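Local structure of methyltransferase domain-containing protein (Pyrococcus horikoshii, 1VE3) at residues I168-E172 / E173-V177; N192-K196 / T197-L201; F54-D58 / Y59-V63; E120-Q123 / V124-V128; L31-K34 / Y35-K38. The protein binds S-adenosylmethionine as a dimer and probably acts as a methyltransferase whose substrate is not known. All coordinates share one frame; numbering follows the deposited sequence.

Contact 1 of 5, residues I168-E172 / E173-V177; sequences IPDQE and ERTVV
The carbonyl oxygen of Asp170 collects the backbone N-H groups of the turn that follows it. Arg174 N lies 2.9 Å from Asp170 O, but its N-H points well off the acceptor (121°). Thr175 N approaches the same oxygen almost straight, yet at a long 3.3 Å from Asp170 O. Both bonds are weak. Further along, the two backbones are paired more firmly: Ile168 N gives a 2.7 Å bond to Val177 O, and Val177 N returns one of 2.8 Å to Ile168 O. This is the closing end of a beta hairpin, in which strand 166-170 turns back antiparallel into strand 175-179, the middle strand of a small three-stranded sheet completed by strand 188-192. Val176 carries its CG2 anti to the backbone N, which lays this methyl 3.6 Å from Pro169 CA, while Ile168 and Val177 pack CB against CB. At the turn, Asp170 OD2 comes within 3.1 Å of Glu173 OE1, with the two carboxylate planes 39° apart; such proximity of like charges would probably raise the proton affinity of one of them. Thr175 and Val177 lie on the face that meets Arg190 of strand 188-192, and the side chain of Arg174 forms a cation-pi contact with Trp194.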
# COMPACT_ATOMS: atom_id res chain seq x y z
N ILE A 168 11.56 -24.82 -4.77
CA ILE A 168 11.84 -26.20 -4.40
C ILE A 168 11.00 -26.65 -3.23
O ILE A 168 11.30 -26.37 -2.06
CB ILE A 168 13.32 -26.37 -4.05
CG1 ILE A 168 14.18 -25.87 -5.20
CG2 ILE A 168 13.62 -27.83 -3.75
CD1 ILE A 168 15.66 -25.85 -4.90
N PRO A 169 9.91 -27.37 -3.52
CA PRO A 169 9.05 -27.84 -2.45
C PRO A 169 9.57 -29.10 -1.76
O PRO A 169 10.66 -29.58 -2.04
CB PRO A 169 7.75 -28.16 -3.18
CG PRO A 169 8.26 -28.72 -4.46
CD PRO A 169 9.38 -27.77 -4.84
N ASP A 170 8.73 -29.58 -0.83
CA ASP A 170 9.11 -30.79 -0.14
C ASP A 170 7.97 -31.09 0.82
O ASP A 170 8.06 -30.86 2.02
CB ASP A 170 10.40 -30.54 0.65
CG ASP A 170 10.56 -31.61 1.71
OD1 ASP A 170 9.73 -32.53 1.73
OD2 ASP A 170 11.50 -31.54 2.49
N GLN A 171 6.87 -31.62 0.30
CA GLN A 171 5.72 -31.92 1.10
C GLN A 171 5.92 -33.06 2.05
O GLN A 171 5.08 -33.31 2.89
CB GLN A 171 4.53 -32.19 0.19
CG GLN A 171 3.42 -31.18 0.34
CD GLN A 171 3.94 -29.78 0.58
OE1 GLN A 171 4.34 -29.43 1.69
NE2 GLN A 171 3.94 -28.95 -0.47
N GLU A 172 7.04 -33.76 1.91
CA GLU A 172 7.39 -34.88 2.76
C GLU A 172 7.92 -34.24 4.04
O GLU A 172 8.45 -34.90 4.93
CB GLU A 172 8.49 -35.73 2.11
CG GLU A 172 8.21 -36.08 0.64
CD GLU A 172 8.24 -34.88 -0.30
OE1 GLU A 172 9.33 -34.27 -0.46
OE2 GLU A 172 7.19 -34.54 -0.88
N GLU A 173 7.77 -32.91 4.10
CA GLU A 173 8.24 -32.11 5.22
C GLU A 173 7.33 -30.90 5.42
O GLU A 173 7.37 -30.24 6.47
CB GLU A 173 9.67 -31.64 4.93
CG GLU A 173 10.44 -31.10 6.13
CD GLU A 173 11.90 -30.84 5.80
OE1 GLU A 173 12.19 -29.87 5.06
OE2 GLU A 173 12.76 -31.60 6.29
N ARG A 174 6.51 -30.61 4.42
CA ARG A 174 5.59 -29.48 4.48
C ARG A 174 6.35 -28.15 4.47
O ARG A 174 6.00 -27.22 5.21
CB ARG A 174 4.73 -29.57 5.74
CG ARG A 174 3.99 -30.89 5.90
CD ARG A 174 3.27 -30.92 7.24
NE ARG A 174 2.28 -29.86 7.34
CZ ARG A 174 1.02 -29.95 6.94
NH1 ARG A 174 0.57 -31.08 6.40
NH2 ARG A 174 0.21 -28.92 7.06
N THR A 175 7.39 -28.06 3.66
CA THR A 175 8.18 -26.83 3.56
C THR A 175 8.54 -26.58 2.11
O THR A 175 8.36 -27.45 1.26
CB THR A 175 9.51 -26.92 4.36
OG1 THR A 175 10.37 -27.87 3.74
CG2 THR A 175 9.25 -27.33 5.81
N VAL A 176 9.06 -25.39 1.83
CA VAL A 176 9.44 -25.04 0.47
C VAL A 176 10.52 -23.98 0.47
O VAL A 176 10.54 -23.08 1.31
CB VAL A 176 8.22 -24.52 -0.34
CG1 VAL A 176 7.74 -23.21 0.25
CG2 VAL A 176 8.60 -24.33 -1.79
N VAL A 177 11.44 -24.10 -0.49
CA VAL A 177 12.53 -23.16 -0.65
C VAL A 177 12.25 -22.31 -1.88
O VAL A 177 12.05 -22.85 -2.97
CB VAL A 177 13.88 -23.88 -0.86
CG1 VAL A 177 14.99 -22.86 -1.03
CG2 VAL A 177 14.17 -24.80 0.31

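Contact 2 of 5, residues N192-K196 / T197-L201; sequences NVWGK and TGVEL
Gly195 and Gly198 come together where the loop leaving strand 188-192 winds into helix 196-203, their CA atoms 5.3 Å apart. Gly195 holds the N-cap position, and its carbonyl oxygen takes the first helical bond: Val199 N donates to Gly195 O over 3.1 Å, while Gly198 N adds a bent, weak one. One residue on, Glu200 N bonds to Lys196 O, so the i to i+4 pattern is established at once. Among the side chains, Lys196 and Glu200 sit one turn apart and form a bidentate salt bridge. Lys196 NZ stands 2.7 Å from Glu200 OE1 and 2.8 Å from Glu200 OE2, reaching both oxygens through their syn lone pairs. Lys196 gets there by running straight from CB, with CG anti to the backbone N (chi1 -172°), until a bend at chi4 turns the ammonium onto the carboxylate. The same ammonium also bridges to Glu212, which probably eases the repulsion between the two nearby acids, and Lys196 makes a cation-pi contact with Tyr220. This is a first-turn i, i+4 ion pair on a helix start, and it faces the long strand 207-215. On the side of the loop, Trp194 crosses Val199 at about a right angle, Val199 CG2 touching Trp194 CB at 3.8 Å and meeting Gly195 O at 3.5 Å. The indole N-H is taken by the carbonyl oxygen of Phe116, which probably helps fix the ring's rotation, and Val199 packs on Met140 and Phe142 of strand 136-143.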
# COMPACT_ATOMS: atom_id res chain seq x y z
N ASN A 192 7.34 -22.62 5.92
CA ASN A 192 6.54 -23.77 6.34
C ASN A 192 5.32 -23.64 5.43
O ASN A 192 4.76 -22.55 5.32
CB ASN A 192 6.11 -23.66 7.80
CG ASN A 192 7.19 -24.09 8.76
OD1 ASN A 192 7.54 -25.26 8.82
ND2 ASN A 192 7.72 -23.14 9.52
N VAL A 193 4.92 -24.72 4.78
CA VAL A 193 3.77 -24.67 3.88
C VAL A 193 2.48 -25.13 4.55
O VAL A 193 2.40 -26.25 5.07
CB VAL A 193 4.00 -25.54 2.63
CG1 VAL A 193 2.91 -25.26 1.60
CG2 VAL A 193 5.39 -25.27 2.04
N TRP A 194 1.47 -24.27 4.54
CA TRP A 194 0.17 -24.60 5.13
C TRP A 194 -0.98 -24.54 4.13
O TRP A 194 -0.98 -23.72 3.21
CB TRP A 194 -0.15 -23.65 6.28
CG TRP A 194 0.67 -23.87 7.50
CD1 TRP A 194 1.82 -23.21 7.85
CD2 TRP A 194 0.41 -24.81 8.54
NE1 TRP A 194 2.29 -23.69 9.05
CE2 TRP A 194 1.44 -24.68 9.50
CE3 TRP A 194 -0.60 -25.77 8.76
CZ2 TRP A 194 1.50 -25.46 10.66
CZ3 TRP A 194 -0.55 -26.55 9.91
CH2 TRP A 194 0.50 -26.39 10.85
N GLY A 195 -1.94 -25.44 4.31
CA GLY A 195 -3.11 -25.47 3.46
C GLY A 195 -4.27 -25.16 4.40
O GLY A 195 -4.19 -25.44 5.60
N LYS A 196 -5.34 -24.57 3.87
CA LYS A 196 -6.50 -24.24 4.69
C LYS A 196 -6.97 -25.43 5.54
O LYS A 196 -7.37 -25.26 6.69
CB LYS A 196 -7.65 -23.76 3.80
CG LYS A 196 -8.84 -23.20 4.56
CD LYS A 196 -9.93 -22.72 3.59
CE LYS A 196 -11.11 -22.10 4.33
NZ LYS A 196 -11.82 -23.08 5.22
N THR A 197 -6.90 -26.64 4.99
CA THR A 197 -7.33 -27.84 5.72
C THR A 197 -6.43 -28.17 6.91
O THR A 197 -6.91 -28.68 7.93
CB THR A 197 -7.38 -29.09 4.81
OG1 THR A 197 -8.37 -28.91 3.78
CG2 THR A 197 -7.75 -30.33 5.62
N GLY A 198 -5.14 -27.89 6.79
CA GLY A 198 -4.23 -28.18 7.88
C GLY A 198 -4.37 -27.17 9.01
O GLY A 198 -4.35 -27.53 10.19
N VAL A 199 -4.51 -25.90 8.65
CA VAL A 199 -4.66 -24.84 9.62
C VAL A 199 -5.92 -25.06 10.45
O VAL A 199 -5.88 -25.05 11.68
CB VAL A 199 -4.74 -23.45 8.94
CG1 VAL A 199 -5.03 -22.37 9.98
CG2 VAL A 199 -3.43 -23.16 8.20
N GLU A 200 -7.04 -25.27 9.77
CA GLU A 200 -8.32 -25.47 10.43
C GLU A 200 -8.36 -26.70 11.32
O GLU A 200 -9.00 -26.68 12.36
CB GLU A 200 -9.43 -25.55 9.39
CG GLU A 200 -10.34 -24.31 9.39
CD GLU A 200 -10.78 -23.89 8.00
OE1 GLU A 200 -11.34 -24.75 7.27
OE2 GLU A 200 -10.57 -22.70 7.67
N LEU A 201 -7.91 -27.83 10.95
CA LEU A 201 -7.68 -29.02 11.81
C LEU A 201 -7.05 -28.74 13.21
O LEU A 201 -7.50 -29.25 14.23
CB LEU A 201 -6.79 -30.00 11.04
CG LEU A 201 -6.66 -31.35 11.75
CD1 LEU A 201 -8.01 -31.97 12.10
CD2 LEU A 201 -5.92 -32.40 10.91

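Contact 3 of 5, residues F54-D58 / Y59-V63; sequences FLLED and YGFEV
Tyr59 lays its side chain back along the last turn of the helix, beside Leu55. Its CB rests 3.4 Å from Leu56 O. Tyr59 CG is 4.0 Å from Leu55 O and CD2 closes to 3.2 Å from the same oxygen, which sits at the ring edge, near its plane. Farther out, Tyr59 CE2 meets Leu55 CD1 at 3.6 Å; the two side chains lie alongside each other and point the same way, with Leu55 CG anti to the backbone nitrogen (chi1 175°), which brings CD1 to the ring. At the tip, OH is hydrogen-bonded to Glu29 of helix 19-34. The backbone beneath closes the helix with a Schellman motif: Gly60, at positive phi, is the C-prime residue, Gly60 N bonds to Glu57 O at 3.3 Å, and the weak bond from Phe61 N to Leu56 O completes it. A CB at Gly60 would collide with the carbonyl oxygen of Tyr59. Leu56 O also accepts Tyr59 N at 2.9 Å, and it lies in plane at the edge of the Phe61 ring, 3.3 Å from Phe61 CD2. Once the chain has reversed, Val63 brings CG2 to within 3.9 Å of Leu56 CB. The turn thus links helix 51-58 to strand 62-67 within a beta-alpha-beta unit of the Rossmann-like methyltransferase domain. Leu56 and Phe61 face Val42 of the adjoining strand 41-45, Leu55 packs on Ile25 of helix 19-34, and Arg188 of the second subunit makes a cation-pi contact with Tyr59.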
# COMPACT_ATOMS: atom_id res chain seq x y z
N PHE A 54 -1.26 0.11 15.17
CA PHE A 54 -1.61 1.52 15.04
C PHE A 54 -3.00 1.66 14.43
O PHE A 54 -3.78 2.51 14.84
CB PHE A 54 -0.57 2.24 14.17
CG PHE A 54 0.83 2.10 14.68
CD1 PHE A 54 1.12 2.35 16.02
CD2 PHE A 54 1.86 1.68 13.85
CE1 PHE A 54 2.40 2.18 16.52
CE2 PHE A 54 3.15 1.50 14.34
CZ PHE A 54 3.42 1.75 15.68
N LEU A 55 -3.31 0.82 13.45
CA LEU A 55 -4.62 0.87 12.82
C LEU A 55 -5.73 0.64 13.85
O LEU A 55 -6.70 1.40 13.90
CB LEU A 55 -4.74 -0.18 11.72
CG LEU A 55 -6.13 -0.29 11.10
CD1 LEU A 55 -6.45 1.00 10.37
CD2 LEU A 55 -6.18 -1.48 10.14
N LEU A 56 -5.59 -0.40 14.67
CA LEU A 56 -6.60 -0.70 15.68
C LEU A 56 -6.64 0.37 16.76
O LEU A 56 -7.71 0.75 17.23
CB LEU A 56 -6.33 -2.07 16.33
CG LEU A 56 -6.60 -3.32 15.49
CD1 LEU A 56 -6.50 -4.56 16.39
CD2 LEU A 56 -7.99 -3.25 14.87
N GLU A 57 -5.46 0.86 17.15
CA GLU A 57 -5.37 1.90 18.16
C GLU A 57 -6.15 3.14 17.75
O GLU A 57 -6.75 3.81 18.60
CB GLU A 57 -3.91 2.28 18.41
CG GLU A 57 -3.75 3.45 19.37
CD GLU A 57 -2.37 4.05 19.33
OE1 GLU A 57 -1.95 4.49 18.24
OE2 GLU A 57 -1.70 4.10 20.38
N ASP A 58 -6.16 3.46 16.46
CA ASP A 58 -6.88 4.63 15.97
C ASP A 58 -8.38 4.39 15.94
O ASP A 58 -9.17 5.34 15.89
CB ASP A 58 -6.39 5.03 14.58
CG ASP A 58 -4.90 5.28 14.53
OD1 ASP A 58 -4.33 5.70 15.56
OD2 ASP A 58 -4.30 5.07 13.45
N TYR A 59 -8.78 3.13 15.96
CA TYR A 59 -10.19 2.77 15.94
C TYR A 59 -10.73 2.67 17.36
O TYR A 59 -11.87 2.24 17.58
CB TYR A 59 -10.39 1.45 15.19
CG TYR A 59 -10.64 1.63 13.71
CD1 TYR A 59 -11.86 2.11 13.25
CD2 TYR A 59 -9.66 1.30 12.78
CE1 TYR A 59 -12.11 2.26 11.89
CE2 TYR A 59 -9.89 1.45 11.42
CZ TYR A 59 -11.12 1.93 10.98
OH TYR A 59 -11.36 2.05 9.62
N GLY A 60 -9.90 3.05 18.32
CA GLY A 60 -10.32 3.01 19.71
C GLY A 60 -10.13 1.68 20.42
O GLY A 60 -11.01 1.25 21.16
N PHE A 61 -9.00 1.03 20.19
CA PHE A 61 -8.70 -0.25 20.83
C PHE A 61 -7.46 -0.11 21.70
O PHE A 61 -6.57 0.70 21.41
CB PHE A 61 -8.44 -1.33 19.79
CG PHE A 61 -9.69 -1.88 19.15
CD1 PHE A 61 -10.41 -2.88 19.78
CD2 PHE A 61 -10.13 -1.39 17.93
CE1 PHE A 61 -11.56 -3.40 19.19
CE2 PHE A 61 -11.28 -1.89 17.34
CZ PHE A 61 -12.00 -2.90 17.97
N GLU A 62 -7.40 -0.88 22.78
CA GLU A 62 -6.26 -0.88 23.68
C GLU A 62 -5.36 -1.98 23.10
O GLU A 62 -5.69 -3.17 23.19
CB GLU A 62 -6.70 -1.24 25.10
CG GLU A 62 -5.59 -1.21 26.13
CD GLU A 62 -6.07 -1.57 27.52
OE1 GLU A 62 -5.23 -1.64 28.44
OE2 GLU A 62 -7.29 -1.79 27.69
N VAL A 63 -4.24 -1.58 22.50
CA VAL A 63 -3.37 -2.54 21.83
C VAL A 63 -2.02 -2.91 22.43
O VAL A 63 -1.29 -2.06 22.95
CB VAL A 63 -3.11 -2.08 20.38
CG1 VAL A 63 -2.35 -3.15 19.62
CG2 VAL A 63 -4.42 -1.76 19.70

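Contact 4 of 5, residues E120-Q123 / V124-V128; sequences ELNQ and VFKEV
Phe125 and Leu121, one helical turn apart, are joined through both backbone and side chain. Phe125 N donates to Leu121 O at 3.0 Å in a nearly straight bond (172°). The flanking groups are satisfied in the same way: Val124 N by Glu120 O, Lys126 N by Asn122 O, and Glu127 N by Gln123 O at 2.9 Å. These unbroken i to i+4 bonds belong to the middle of helix 118-131, which packs on the parallel strands of the Rossmann-like sheet. Polar side chains look beyond the helix segment: Glu120 accepts the backbone N-H of Glu117, Asn122 ND2 binds the hydroxyl of Tyr206, and buried Glu127 takes both the N-H of Leu97 and a salt bridge from Arg130. The apolar side is built on Leu121, whose CG stands over one face of the Phe125 ring, 4.2 Å from its centroid and offset toward the rim, a CH-pi contact; Leu121 CD1 comes 3.9 Å from Phe125 CE1. Leu121 O also lies over a face of the ring, 3.6 Å from Phe125 CG. With an alanine in place of Phe125, the ring under Leu121 CG is gone and a gap would probably open against Met140 of strand 136-143. Val124, meanwhile, faces Leu45 and Phe116.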
# COMPACT_ATOMS: atom_id res chain seq x y z
N GLU A 120 4.63 -26.22 16.40
CA GLU A 120 4.80 -24.86 16.91
C GLU A 120 3.49 -24.09 16.77
O GLU A 120 3.10 -23.34 17.67
CB GLU A 120 5.90 -24.12 16.13
CG GLU A 120 7.25 -24.84 16.13
CD GLU A 120 8.32 -24.10 15.34
OE1 GLU A 120 7.99 -23.57 14.25
OE2 GLU A 120 9.50 -24.07 15.79
N LEU A 121 2.81 -24.28 15.64
CA LEU A 121 1.54 -23.59 15.45
C LEU A 121 0.54 -24.16 16.46
O LEU A 121 -0.36 -23.45 16.90
CB LEU A 121 1.02 -23.78 14.03
CG LEU A 121 -0.22 -22.94 13.70
CD1 LEU A 121 0.08 -21.46 13.96
CD2 LEU A 121 -0.63 -23.15 12.26
N ASN A 122 0.71 -25.43 16.83
CA ASN A 122 -0.17 -26.05 17.81
C ASN A 122 -0.01 -25.33 19.14
O ASN A 122 -1.00 -25.05 19.82
CB ASN A 122 0.19 -27.54 17.99
CG ASN A 122 -0.60 -28.19 19.12
OD1 ASN A 122 -0.02 -28.83 20.01
ND2 ASN A 122 -1.91 -28.02 19.10
N GLN A 123 1.23 -25.01 19.51
CA GLN A 123 1.52 -24.32 20.77
C GLN A 123 0.95 -22.90 20.75
O GLN A 123 0.42 -22.43 21.75
CB GLN A 123 3.04 -24.25 21.00
CG GLN A 123 3.75 -25.58 20.81
CD GLN A 123 5.27 -25.44 20.71
OE1 GLN A 123 5.78 -24.58 19.99
NE2 GLN A 123 6.00 -26.29 21.42
N VAL A 124 1.06 -22.22 19.61
CA VAL A 124 0.53 -20.87 19.50
C VAL A 124 -0.99 -20.85 19.71
O VAL A 124 -1.50 -20.05 20.49
CB VAL A 124 0.84 -20.26 18.12
CG1 VAL A 124 0.13 -18.92 17.96
CG2 VAL A 124 2.34 -20.08 17.96
N PHE A 125 -1.70 -21.74 19.01
CA PHE A 125 -3.15 -21.81 19.15
C PHE A 125 -3.54 -22.08 20.60
O PHE A 125 -4.50 -21.49 21.11
CB PHE A 125 -3.75 -22.90 18.26
CG PHE A 125 -3.84 -22.53 16.80
CD1 PHE A 125 -3.51 -21.25 16.36
CD2 PHE A 125 -4.25 -23.47 15.86
CE1 PHE A 125 -3.60 -20.92 15.00
CE2 PHE A 125 -4.34 -23.16 14.51
CZ PHE A 125 -4.01 -21.88 14.07
N LYS A 126 -2.80 -22.96 21.26
CA LYS A 126 -3.07 -23.30 22.65
C LYS A 126 -2.91 -22.05 23.51
O LYS A 126 -3.77 -21.74 24.34
CB LYS A 126 -2.13 -24.40 23.13
CG LYS A 126 -2.58 -25.08 24.41
CD LYS A 126 -1.70 -26.27 24.75
CE LYS A 126 -1.73 -27.30 23.64
NZ LYS A 126 -0.85 -28.47 23.94
N GLU A 127 -1.81 -21.33 23.30
CA GLU A 127 -1.55 -20.10 24.05
C GLU A 127 -2.59 -19.01 23.77
O GLU A 127 -2.99 -18.28 24.68
CB GLU A 127 -0.15 -19.56 23.72
CG GLU A 127 0.94 -20.18 24.55
CD GLU A 127 0.78 -19.85 26.02
OE1 GLU A 127 1.19 -18.75 26.43
OE2 GLU A 127 0.21 -20.68 26.76
N VAL A 128 -3.03 -18.91 22.51
CA VAL A 128 -4.02 -17.92 22.13
C VAL A 128 -5.32 -18.17 22.88
O VAL A 128 -5.92 -17.25 23.44
CB VAL A 128 -4.31 -17.96 20.62
CG1 VAL A 128 -5.48 -17.04 20.29
CG2 VAL A 128 -3.06 -17.54 19.83

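Contact 5 of 5, residues L31-K34 / Y35-K38; sequences LLMK and YMKK
Tyr35 and Lys34 are neighbours in sequence, and their side chains lie side by side, pointing the same way. The contact is of the CH-pi kind: Lys34 CG sits over the centre of the ring, 4.1 Å from its centroid and 9° off the normal. An extended chain, with CG anti to the backbone N (chi1 179°), carries the methylenes of Lys34 along the ring as far as the hydroxyl, with Lys34 CE 3.8 Å from Tyr35 OH. Polar ends converge elsewhere: Lys34 NZ forms a salt bridge with Glu213, and Tyr35 OH is hydrogen-bonded to that same carboxylate, on strand 207-215. Backbone bonds across the helix end are slack. Tyr35 N to Leu32 O and Met36 N to Met33 O both measure 3.5 Å and are weak, as helix 19-34 gives way to the loop before strand 41-45. Apolar contacts come from the two selenomethionines. Met36 SE lies 4.1 Å from Leu32 CB and 4.2 Å from Met33 CE, the two selenium-bearing chains crossing at a slant, and both pack on Leu56 of helix 51-58. Replacing Tyr35 by an alanine would probably strip Lys34 of the flat surface its methylenes lie on and leave Glu213 without its hydroxyl partner. The weak backbone bonds suggest that side-chain contacts contribute to holding this helix end: a lysine and a tyrosine sharing one acid on one flank, and soft selenium-to-carbon packing on another.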
# COMPACT_ATOMS: atom_id res chain seq x y z
N LEU A 31 -12.59 -5.72 6.75
CA LEU A 31 -12.95 -7.04 7.24
C LEU A 31 -12.76 -7.13 8.75
O LEU A 31 -13.54 -7.78 9.45
CB LEU A 31 -12.10 -8.10 6.54
CG LEU A 31 -12.13 -8.05 5.01
CD1 LEU A 31 -11.31 -9.19 4.44
CD2 LEU A 31 -13.57 -8.14 4.52
N LEU A 32 -11.72 -6.47 9.26
CA LEU A 32 -11.44 -6.48 10.69
C LEU A 32 -12.50 -5.73 11.48
O LEU A 32 -12.80 -6.07 12.62
CB LEU A 32 -10.06 -5.89 10.97
CG LEU A 32 -8.86 -6.72 10.50
CD1 LEU A 32 -7.56 -6.00 10.84
CD2 LEU A 32 -8.89 -8.09 11.16
N MSE A 33 -13.06 -4.69 10.88
CA MSE A 33 -14.08 -3.91 11.56
C MSE A 33 -15.43 -4.61 11.51
O MSE A 33 -16.30 -4.35 12.34
CB MSE A 33 -14.17 -2.51 10.94
CG MSE A 33 -12.91 -1.70 11.17
SE MSE A 33 -12.26 -1.90 13.00
CE MSE A 33 -10.80 -3.13 12.67
N LYS A 34 -15.60 -5.50 10.55
CA LYS A 34 -16.84 -6.24 10.41
C LYS A 34 -17.01 -7.22 11.56
O LYS A 34 -18.12 -7.67 11.84
CB LYS A 34 -16.85 -6.99 9.07
CG LYS A 34 -18.09 -7.82 8.81
CD LYS A 34 -18.06 -8.40 7.41
CE LYS A 34 -19.28 -9.26 7.12
NZ LYS A 34 -19.30 -9.74 5.71
N TYR A 35 -15.91 -7.55 12.22
CA TYR A 35 -15.95 -8.50 13.33
C TYR A 35 -15.36 -7.96 14.62
O TYR A 35 -15.21 -8.69 15.60
CB TYR A 35 -15.23 -9.79 12.92
CG TYR A 35 -15.86 -10.47 11.72
CD1 TYR A 35 -17.15 -10.99 11.79
CD2 TYR A 35 -15.16 -10.60 10.52
CE1 TYR A 35 -17.73 -11.62 10.69
CE2 TYR A 35 -15.73 -11.23 9.42
CZ TYR A 35 -17.02 -11.73 9.52
OH TYR A 35 -17.59 -12.36 8.43
N MSE A 36 -15.04 -6.68 14.63
CA MSE A 36 -14.47 -6.05 15.82
C MSE A 36 -15.26 -4.80 16.17
O MSE A 36 -14.68 -3.74 16.45
CB MSE A 36 -13.00 -5.71 15.59
CG MSE A 36 -12.10 -6.92 15.41
SE MSE A 36 -10.24 -6.48 15.06
CE MSE A 36 -9.68 -6.04 16.85
N LYS A 37 -16.58 -4.92 16.15
CA LYS A 37 -17.45 -3.79 16.45
C LYS A 37 -17.26 -3.33 17.89
O LYS A 37 -17.14 -2.14 18.15
CB LYS A 37 -18.91 -4.18 16.20
CG LYS A 37 -19.22 -4.43 14.72
CD LYS A 37 -20.68 -4.80 14.52
CE LYS A 37 -21.04 -4.87 13.04
NZ LYS A 37 -20.24 -5.87 12.28
N LYS A 38 -17.21 -4.28 18.83
CA LYS A 38 -17.02 -3.92 20.23
C LYS A 38 -15.54 -3.72 20.54
O LYS A 38 -14.72 -4.62 20.35
CB LYS A 38 -17.57 -5.01 21.15
CG LYS A 38 -17.45 -4.67 22.63
CD LYS A 38 -18.17 -5.69 23.51
CE LYS A 38 -18.27 -5.20 24.95
NZ LYS A 38 -19.02 -6.13 25.84

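The five contacts form two groups. Contacts 3 and 5, with centres 12 Å apart, touch directly: Phe61 CZ lies 3.2 Å from Met36 O, and the selenomethionine methyl of Met33, atom CE, meets Leu56 CD2 at 3.6 Å. The other group is strung through contact 2: Val193 N of contact 2 probably donates a 2.8 Å hydrogen bond to Arg174 O of contact 1, and Trp194 packs on Leu121 of contact 4. Contact 4 approaches the cofactor most closely: the side chain of Val124 is about 6 Å from bound S-adenosylmethionine and about 4 Å from that of the binding residue Ala94. Contact 1 lies about 38 Å, centre to centre, from contact 3, across the chain's centre.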